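Local coordinates for protein putative isomerase (Streptomyces coelicolor A3, PDB 2OQH) that probably dehydrates D-glucarate to 5-dehydro-4-deoxy-D-glucarate, using the TIM-barrel fold of the mandelate racemase branch of the enolase superfamily, at residues 296-301 with 324-329; 128-133 with 338-343. One frame throughout, in Å; residues are numbered along the deposited sequence.

Contact 1 of 2, residues 296-301 with 324-329; sequences LHSGGE and DSMYYL
Ser298 and Asp324 carry this contact. Ser298 CB lies 3.4 Å from Asp324 O, and its OG is anti to the backbone N (chi1 171°), which turns it toward Met326, a selenomethionine. Met326 N donates to Ser298 OG only weakly, at 3.4 Å. Water 2 donates to Ser298 OG and Glu301 O and accepts weakly from Met326 N. Upstream, Asp324 N gives its hydrogen in plane to Leu296 O at 3.2 Å, a strand-like bond. Asp324 CB packs 3.4 Å from Leu296 O. Water 1 bridges the next carbonyls, His297 O (weakly) and Asp324 O.

In the second shell, Glu301 folds back and fixes the serine. Ser298 OG donates to Glu301 OE1 at 2.8 Å, and Gly299 N donates to Glu301 OE2 at 2.8 Å. Both oxygens use their syn lone pairs. Ser325 OG accepts from Tyr327 N at 3.2 Å in an ST turn.

The segments follow barrel strands 293-296 and 323-324. His297 ND1 is weakly bonded to Asp270, reminiscent of the His-Asp dyad of mandelate racemase relatives. Two donors on the buried Glu301 carboxylate would probably favour its ionised form, and leave the serine hydroxyl placed to accept weakly from Met326 N and from water 2.

Contact 2 of 2, residues 128-133 with 338-343; sequences VPITAL and LHLENG
Gly343 O is held by two hydrogen bonds and one weaker contact. Ile130 N donates to Gly343 O at 2.9 Å, nearly straight (160°) and in the carbonyl plane. Water 3 donates to Gly343 O at 2.9 Å and also to Ile130 O, so it bridges the two backbones. The third is a CA-H...O contact, with Pro129 CA 3.4 Å from Gly343 O. Ile130 also lays its CG1 against that oxygen, at 3.6 Å from Gly343 O.

Strand 127-134 belongs to the TIM barrel and pairs in parallel with strands 166-170 and 323-324. Near its start it also pairs antiparallel with strand 344-346, which forms a hairpin with strand 340-341. Asn342 and Gly343 make the tight turn of that hairpin, both with positive phi, consistent with a type I' turn.

The apolar part of the contact is tip to tip. Ile130 CG1 sits with both the backbone N and the carbonyl carbon beside it (chi1 63°), and an extended chi2 carries CD1 on to Leu340. There Ile130 CD1 meets Leu340 CD1 at 3.7 Å, and the two chains run roughly perpendicular. Leu345 and Tyr328 touch Leu340 as well.

Contact 1 is nested within the chain loop that contact 2 closes, and their centres lie about 10 Å apart. Two tyrosines of 324-329 tie them together, one to each segment of contact 2. Tyr327 OH probably hydrogen-bonds Leu338 N at 2.7 Å. Tyr328 OH probably does the same with Leu133 N at 3.0 Å. Asp324 OD1 also lies 3.7 Å from Thr131 OG1, whose hydrogen bond goes to Ile323 O. Contact 1 lies just beyond the C-terminal ends of barrel strands 293-296 and 323-324, the side where enolase-superfamily active sites form. Contact 2 sits farther from the chain centre, about 13 Å against 6 Å, where the hairpin meets strand 127-134.

Contact 1 of 2, residues 296-301 with 324-329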
ATOM      1  N   LEU A 296      -2.520   0.104  -5.683  1.00 16.46           N
ATOM      2  CA  LEU A 296      -2.358   0.155  -4.242  1.00 16.08           C
ATOM      3  C   LEU A 296      -0.959   0.616  -3.879  1.00 17.22           C
ATOM      4  O   LEU A 296       0.023   0.258  -4.532  1.00 17.71           O
ATOM      5  CB  LEU A 296      -2.640  -1.204  -3.598  1.00 16.49           C
ATOM      6  CG  LEU A 296      -4.093  -1.694  -3.601  1.00 18.09           C
ATOM      7  CD1 LEU A 296      -4.188  -2.963  -2.772  1.00 16.60           C
ATOM      8  CD2 LEU A 296      -5.022  -0.616  -3.041  1.00 15.87           C
ATOM      9  N   HIS A 297      -0.884   1.435  -2.839  1.00 17.66           N
ATOM     10  CA  HIS A 297       0.375   1.961  -2.342  1.00 19.17           C
ATOM     11  C   HIS A 297       0.824   1.077  -1.186  1.00 20.77           C
ATOM     12  O   HIS A 297      -0.003   0.565  -0.438  1.00 19.53           O
ATOM     13  CB  HIS A 297       0.172   3.398  -1.858  1.00 20.23           C
ATOM     14  CG  HIS A 297       1.326   3.951  -1.084  1.00 22.07           C
ATOM     15  ND1 HIS A 297       1.371   3.948   0.294  1.00 23.61           N
ATOM     16  CD2 HIS A 297       2.473   4.540  -1.495  1.00 22.72           C
ATOM     17  CE1 HIS A 297       2.493   4.516   0.697  1.00 24.04           C
ATOM     18  NE2 HIS A 297       3.179   4.885  -0.371  1.00 24.44           N
ATOM     19  N   SER A 298       2.132   0.899  -1.038  1.00 22.03           N
ATOM     20  CA  SER A 298       2.644   0.069   0.050  1.00 24.61           C
ATOM     21  C   SER A 298       3.410   0.875   1.089  1.00 25.25           C
ATOM     22  O   SER A 298       4.302   1.657   0.752  1.00 26.76           O
ATOM     23  CB  SER A 298       3.556  -1.029  -0.492  1.00 25.42           C
ATOM     24  OG  SER A 298       4.207  -1.677   0.581  1.00 27.87           O
ATOM     25  N   GLY A 299       3.046   0.683   2.352  1.00 25.61           N
ATOM     26  CA  GLY A 299       3.713   1.384   3.434  1.00 25.08           C
ATOM     27  C   GLY A 299       4.489   0.414   4.309  1.00 24.99           C
ATOM     28  O   GLY A 299       4.559   0.598   5.523  1.00 25.20           O
ATOM     29  N   GLY A 300       5.062  -0.622   3.694  1.00 23.87           N
ATOM     30  CA  GLY A 300       5.833  -1.615   4.431  1.00 23.72           C
ATOM     31  C   GLY A 300       5.047  -2.807   4.967  1.00 23.21           C
ATOM     32  O   GLY A 300       5.482  -3.471   5.913  1.00 23.79           O
ATOM     33  N   GLU A 301       3.898  -3.100   4.372  1.00 21.62           N
ATOM     34  CA  GLU A 301       3.083  -4.217   4.825  1.00 21.28           C
ATOM     35  C   GLU A 301       3.832  -5.539   4.828  1.00 20.73           C
ATOM     36  O   GLU A 301       4.607  -5.819   3.916  1.00 20.77           O
ATOM     37  CB  GLU A 301       1.850  -4.398   3.936  1.00 19.90           C
ATOM     38  CG  GLU A 301       0.867  -3.257   3.954  1.00 24.20           C
ATOM     39  CD  GLU A 301       1.400  -2.042   3.247  1.00 25.77           C
ATOM     40  OE1 GLU A 301       1.969  -2.208   2.149  1.00 27.56           O
ATOM     41  OE2 GLU A 301       1.242  -0.926   3.781  1.00 27.66           O
ATOM     42  N   ASP A 324       2.177  -1.693  -5.838  1.00 17.51           N
ATOM     43  CA  ASP A 324       3.422  -1.387  -5.145  1.00 19.67           C
ATOM     44  C   ASP A 324       3.427  -2.331  -3.959  1.00 19.93           C
ATOM     45  O   ASP A 324       2.412  -2.493  -3.285  1.00 19.50           O
ATOM     46  CB  ASP A 324       3.442   0.056  -4.631  1.00 21.03           C
ATOM     47  CG  ASP A 324       3.871   1.053  -5.693  1.00 23.27           C
ATOM     48  OD1 ASP A 324       4.304   0.619  -6.784  1.00 23.53           O
ATOM     49  OD2 ASP A 324       3.790   2.275  -5.428  1.00 25.02           O
ATOM     50  N   SER A 325       4.554  -2.976  -3.705  1.00 20.37           N
ATOM     51  CA  SER A 325       4.621  -3.899  -2.585  1.00 20.79           C
ATOM     52  C   SER A 325       6.050  -4.150  -2.192  1.00 21.48           C
ATOM     53  O   SER A 325       6.861  -4.570  -3.012  1.00 21.29           O
ATOM     54  CB  SER A 325       3.955  -5.231  -2.938  1.00 20.62           C
ATOM     55  OG  SER A 325       4.155  -6.184  -1.899  1.00 23.03           O
HETATM   56  N   MSE A 326       6.362  -3.879  -0.932  1.00 22.18           N
HETATM   57  CA  MSE A 326       7.712  -4.111  -0.453  1.00 24.54           C
HETATM   58  C   MSE A 326       7.762  -5.477   0.209  1.00 23.19           C
HETATM   59  O   MSE A 326       8.676  -5.766   0.978  1.00 23.60           O
HETATM   60  CB  MSE A 326       8.141  -3.024   0.541  1.00 28.58           C
HETATM   61  CG  MSE A 326       8.467  -1.673  -0.103  1.00 35.98           C
HETATM   62 SE   MSE A 326       9.141  -1.825  -1.936  1.00 50.91          SE
HETATM   63  CE  MSE A 326       7.573  -1.129  -2.837  1.00 45.22           C
ATOM     64  N   TYR A 327       6.779  -6.318  -0.114  1.00 22.35           N
ATOM     65  CA  TYR A 327       6.699  -7.659   0.456  1.00 21.44           C
ATOM     66  C   TYR A 327       7.860  -8.559   0.034  1.00 22.18           C
ATOM     67  O   TYR A 327       8.167  -9.532   0.727  1.00 22.63           O
ATOM     68  CB  TYR A 327       5.377  -8.339   0.078  1.00 19.91           C
ATOM     69  CG  TYR A 327       5.190  -9.693   0.748  1.00 20.27           C
ATOM     70  CD1 TYR A 327       5.031  -9.790   2.130  1.00 19.19           C
ATOM     71  CD2 TYR A 327       5.221 -10.875   0.007  1.00 20.11           C
ATOM     72  CE1 TYR A 327       4.910 -11.037   2.766  1.00 21.57           C
ATOM     73  CE2 TYR A 327       5.101 -12.135   0.633  1.00 20.33           C
ATOM     74  CZ  TYR A 327       4.947 -12.203   2.015  1.00 21.31           C
ATOM     75  OH  TYR A 327       4.842 -13.425   2.654  1.00 23.51           O
ATOM     76  N   TYR A 328       8.501  -8.261  -1.092  1.00 21.47           N
ATOM     77  CA  TYR A 328       9.613  -9.104  -1.517  1.00 22.05           C
ATOM     78  C   TYR A 328      10.849  -8.893  -0.655  1.00 21.63           C
ATOM     79  O   TYR A 328      11.854  -9.578  -0.825  1.00 22.31           O
ATOM     80  CB  TYR A 328       9.945  -8.887  -3.001  1.00 22.26           C
ATOM     81  CG  TYR A 328      10.350  -7.483  -3.400  1.00 21.86           C
ATOM     82  CD1 TYR A 328      11.614  -6.975  -3.097  1.00 21.90           C
ATOM     83  CD2 TYR A 328       9.468  -6.669  -4.105  1.00 23.48           C
ATOM     84  CE1 TYR A 328      11.989  -5.681  -3.493  1.00 20.53           C
ATOM     85  CE2 TYR A 328       9.827  -5.379  -4.506  1.00 22.42           C
ATOM     86  CZ  TYR A 328      11.085  -4.889  -4.203  1.00 22.49           C
ATOM     87  OH  TYR A 328      11.433  -3.622  -4.631  1.00 20.28           O
ATOM     88  N   LEU A 329      10.761  -7.955   0.282  1.00 21.42           N
ATOM     89  CA  LEU A 329      11.860  -7.652   1.198  1.00 21.60           C
ATOM     90  C   LEU A 329      11.674  -8.353   2.534  1.00 21.78           C
ATOM     91  O   LEU A 329      12.460  -8.157   3.463  1.00 23.02           O
ATOM     92  CB  LEU A 329      11.932  -6.150   1.469  1.00 20.27           C
ATOM     93  CG  LEU A 329      12.237  -5.217   0.305  1.00 20.01           C
ATOM     94  CD1 LEU A 329      12.159  -3.776   0.801  1.00 19.79           C
ATOM     95  CD2 LEU A 329      13.607  -5.530  -0.260  1.00 16.80           C
TER
HETATM   96  O   HOH W   1       0.195  -2.244  -1.777  1.00 26.87           O
HETATM   97  O   HOH W   2       4.746  -4.410   1.357  1.00 29.05           O

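Contact 2 of 2, residues 128-133 with 338-343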
ATOM      1  N   VAL A 128      -1.694 -11.535  -8.277  1.00 18.20           N
ATOM      2  CA  VAL A 128      -1.481 -10.099  -8.155  1.00 18.51           C
ATOM      3  C   VAL A 128      -0.050  -9.659  -8.438  1.00 17.90           C
ATOM      4  O   VAL A 128       0.830  -9.825  -7.596  1.00 18.01           O
ATOM      5  CB  VAL A 128      -1.830  -9.609  -6.740  1.00 17.34           C
ATOM      6  CG1 VAL A 128      -1.599  -8.114  -6.641  1.00 18.73           C
ATOM      7  CG2 VAL A 128      -3.264  -9.960  -6.417  1.00 17.06           C
ATOM      8  N   PRO A 129       0.191  -9.070  -9.618  1.00 17.32           N
ATOM      9  CA  PRO A 129       1.525  -8.599  -9.999  1.00 16.55           C
ATOM     10  C   PRO A 129       2.016  -7.481  -9.073  1.00 16.52           C
ATOM     11  O   PRO A 129       1.222  -6.655  -8.607  1.00 15.89           O
ATOM     12  CB  PRO A 129       1.318  -8.096 -11.427  1.00 17.94           C
ATOM     13  CG  PRO A 129       0.138  -8.876 -11.914  1.00 19.02           C
ATOM     14  CD  PRO A 129      -0.766  -8.869 -10.719  1.00 18.07           C
ATOM     15  N   ILE A 130       3.317  -7.456  -8.798  1.00 14.55           N
ATOM     16  CA  ILE A 130       3.865  -6.405  -7.948  1.00 16.00           C
ATOM     17  C   ILE A 130       4.963  -5.642  -8.675  1.00 14.71           C
ATOM     18  O   ILE A 130       5.430  -6.064  -9.727  1.00 15.96           O
ATOM     19  CB  ILE A 130       4.404  -6.956  -6.606  1.00 15.81           C
ATOM     20  CG1 ILE A 130       5.564  -7.923  -6.846  1.00 17.28           C
ATOM     21  CG2 ILE A 130       3.276  -7.641  -5.855  1.00 15.43           C
ATOM     22  CD1 ILE A 130       6.257  -8.345  -5.578  1.00 18.17           C
ATOM     23  N   THR A 131       5.362  -4.518  -8.096  1.00 15.34           N
ATOM     24  CA  THR A 131       6.364  -3.634  -8.680  1.00 17.20           C
ATOM     25  C   THR A 131       7.721  -3.672  -7.985  1.00 18.70           C
ATOM     26  O   THR A 131       7.807  -3.840  -6.767  1.00 19.95           O
ATOM     27  CB  THR A 131       5.857  -2.186  -8.633  1.00 17.65           C
ATOM     28  OG1 THR A 131       4.528  -2.140  -9.168  1.00 19.27           O
ATOM     29  CG2 THR A 131       6.770  -1.263  -9.427  1.00 17.53           C
ATOM     30  N   ALA A 132       8.778  -3.492  -8.770  1.00 19.11           N
ATOM     31  CA  ALA A 132      10.137  -3.476  -8.245  1.00 20.23           C
ATOM     32  C   ALA A 132      10.571  -2.029  -8.043  1.00 20.11           C
ATOM     33  O   ALA A 132      10.507  -1.227  -8.972  1.00 20.78           O
ATOM     34  CB  ALA A 132      11.082  -4.167  -9.228  1.00 20.08           C
ATOM     35  N   LEU A 133      11.008  -1.691  -6.836  1.00 19.68           N
ATOM     36  CA  LEU A 133      11.452  -0.329  -6.560  1.00 19.83           C
ATOM     37  C   LEU A 133      12.959  -0.192  -6.665  1.00 20.38           C
ATOM     38  O   LEU A 133      13.703  -0.996  -6.098  1.00 20.56           O
ATOM     39  CB  LEU A 133      11.036   0.112  -5.150  1.00 19.23           C
ATOM     40  CG  LEU A 133      11.645   1.450  -4.683  1.00 19.24           C
ATOM     41  CD1 LEU A 133      11.034   2.617  -5.461  1.00 19.89           C
ATOM     42  CD2 LEU A 133      11.402   1.635  -3.194  1.00 20.93           C
ATOM     43  N   LEU A 338       3.641 -15.790   2.140  1.00 23.35           N
ATOM     44  CA  LEU A 338       2.649 -15.753   1.079  1.00 22.33           C
ATOM     45  C   LEU A 338       3.346 -16.247  -0.183  1.00 21.79           C
ATOM     46  O   LEU A 338       4.568 -16.181  -0.289  1.00 20.86           O
ATOM     47  CB  LEU A 338       2.150 -14.322   0.870  1.00 21.41           C
ATOM     48  CG  LEU A 338       1.497 -13.662   2.082  1.00 20.93           C
ATOM     49  CD1 LEU A 338       1.202 -12.201   1.753  1.00 19.06           C
ATOM     50  CD2 LEU A 338       0.222 -14.404   2.461  1.00 19.95           C
ATOM     51  N   HIS A 339       2.566 -16.731  -1.141  1.00 22.24           N
ATOM     52  CA  HIS A 339       3.120 -17.262  -2.380  1.00 22.06           C
ATOM     53  C   HIS A 339       3.507 -16.177  -3.384  1.00 23.28           C
ATOM     54  O   HIS A 339       2.658 -15.670  -4.120  1.00 22.58           O
ATOM     55  CB  HIS A 339       2.108 -18.225  -3.011  1.00 22.42           C
ATOM     56  CG  HIS A 339       2.686 -19.097  -4.080  1.00 25.39           C
ATOM     57  ND1 HIS A 339       3.076 -18.615  -5.310  1.00 26.53           N
ATOM     58  CD2 HIS A 339       2.945 -20.427  -4.097  1.00 27.27           C
ATOM     59  CE1 HIS A 339       3.551 -19.608  -6.040  1.00 27.33           C
ATOM     60  NE2 HIS A 339       3.484 -20.718  -5.329  1.00 28.76           N
ATOM     61  N   LEU A 340       4.793 -15.823  -3.403  1.00 23.44           N
ATOM     62  CA  LEU A 340       5.317 -14.813  -4.326  1.00 24.03           C
ATOM     63  C   LEU A 340       6.208 -15.521  -5.335  1.00 25.32           C
ATOM     64  O   LEU A 340       7.291 -15.997  -4.988  1.00 25.60           O
ATOM     65  CB  LEU A 340       6.140 -13.756  -3.577  1.00 22.77           C
ATOM     66  CG  LEU A 340       6.924 -12.782  -4.470  1.00 22.74           C
ATOM     67  CD1 LEU A 340       5.980 -12.030  -5.393  1.00 20.39           C
ATOM     68  CD2 LEU A 340       7.705 -11.813  -3.597  1.00 22.49           C
ATOM     69  N   GLU A 341       5.755 -15.581  -6.584  1.00 24.87           N
ATOM     70  CA  GLU A 341       6.508 -16.267  -7.623  1.00 25.22           C
ATOM     71  C   GLU A 341       6.450 -15.541  -8.961  1.00 24.52           C
ATOM     72  O   GLU A 341       5.374 -15.163  -9.429  1.00 23.64           O
ATOM     73  CB  GLU A 341       5.941 -17.683  -7.805  1.00 26.67           C
ATOM     74  CG  GLU A 341       6.684 -18.564  -8.815  1.00 29.85           C
ATOM     75  CD  GLU A 341       5.880 -19.806  -9.202  1.00 32.84           C
ATOM     76  OE1 GLU A 341       5.125 -20.319  -8.348  1.00 33.16           O
ATOM     77  OE2 GLU A 341       6.006 -20.276 -10.356  1.00 35.10           O
ATOM     78  N   ASN A 342       7.612 -15.345  -9.577  1.00 23.25           N
ATOM     79  CA  ASN A 342       7.653 -14.715 -10.885  1.00 23.20           C
ATOM     80  C   ASN A 342       6.927 -13.359 -10.919  1.00 21.73           C
ATOM     81  O   ASN A 342       6.085 -13.118 -11.779  1.00 23.01           O
ATOM     82  CB  ASN A 342       7.045 -15.699 -11.894  1.00 23.72           C
ATOM     83  CG  ASN A 342       7.059 -15.185 -13.311  1.00 25.54           C
ATOM     84  OD1 ASN A 342       8.052 -14.627 -13.775  1.00 28.13           O
ATOM     85  ND2 ASN A 342       5.951 -15.390 -14.022  1.00 27.17           N
ATOM     86  N   GLY A 343       7.263 -12.485  -9.972  1.00 21.40           N
ATOM     87  CA  GLY A 343       6.668 -11.153  -9.915  1.00 21.15           C
ATOM     88  C   GLY A 343       5.192 -11.032  -9.547  1.00 21.43           C
ATOM     89  O   GLY A 343       4.607  -9.953  -9.686  1.00 20.62           O
TER
HETATM   90  O   HOH W   3       5.034  -8.048 -11.856  1.00 21.89           O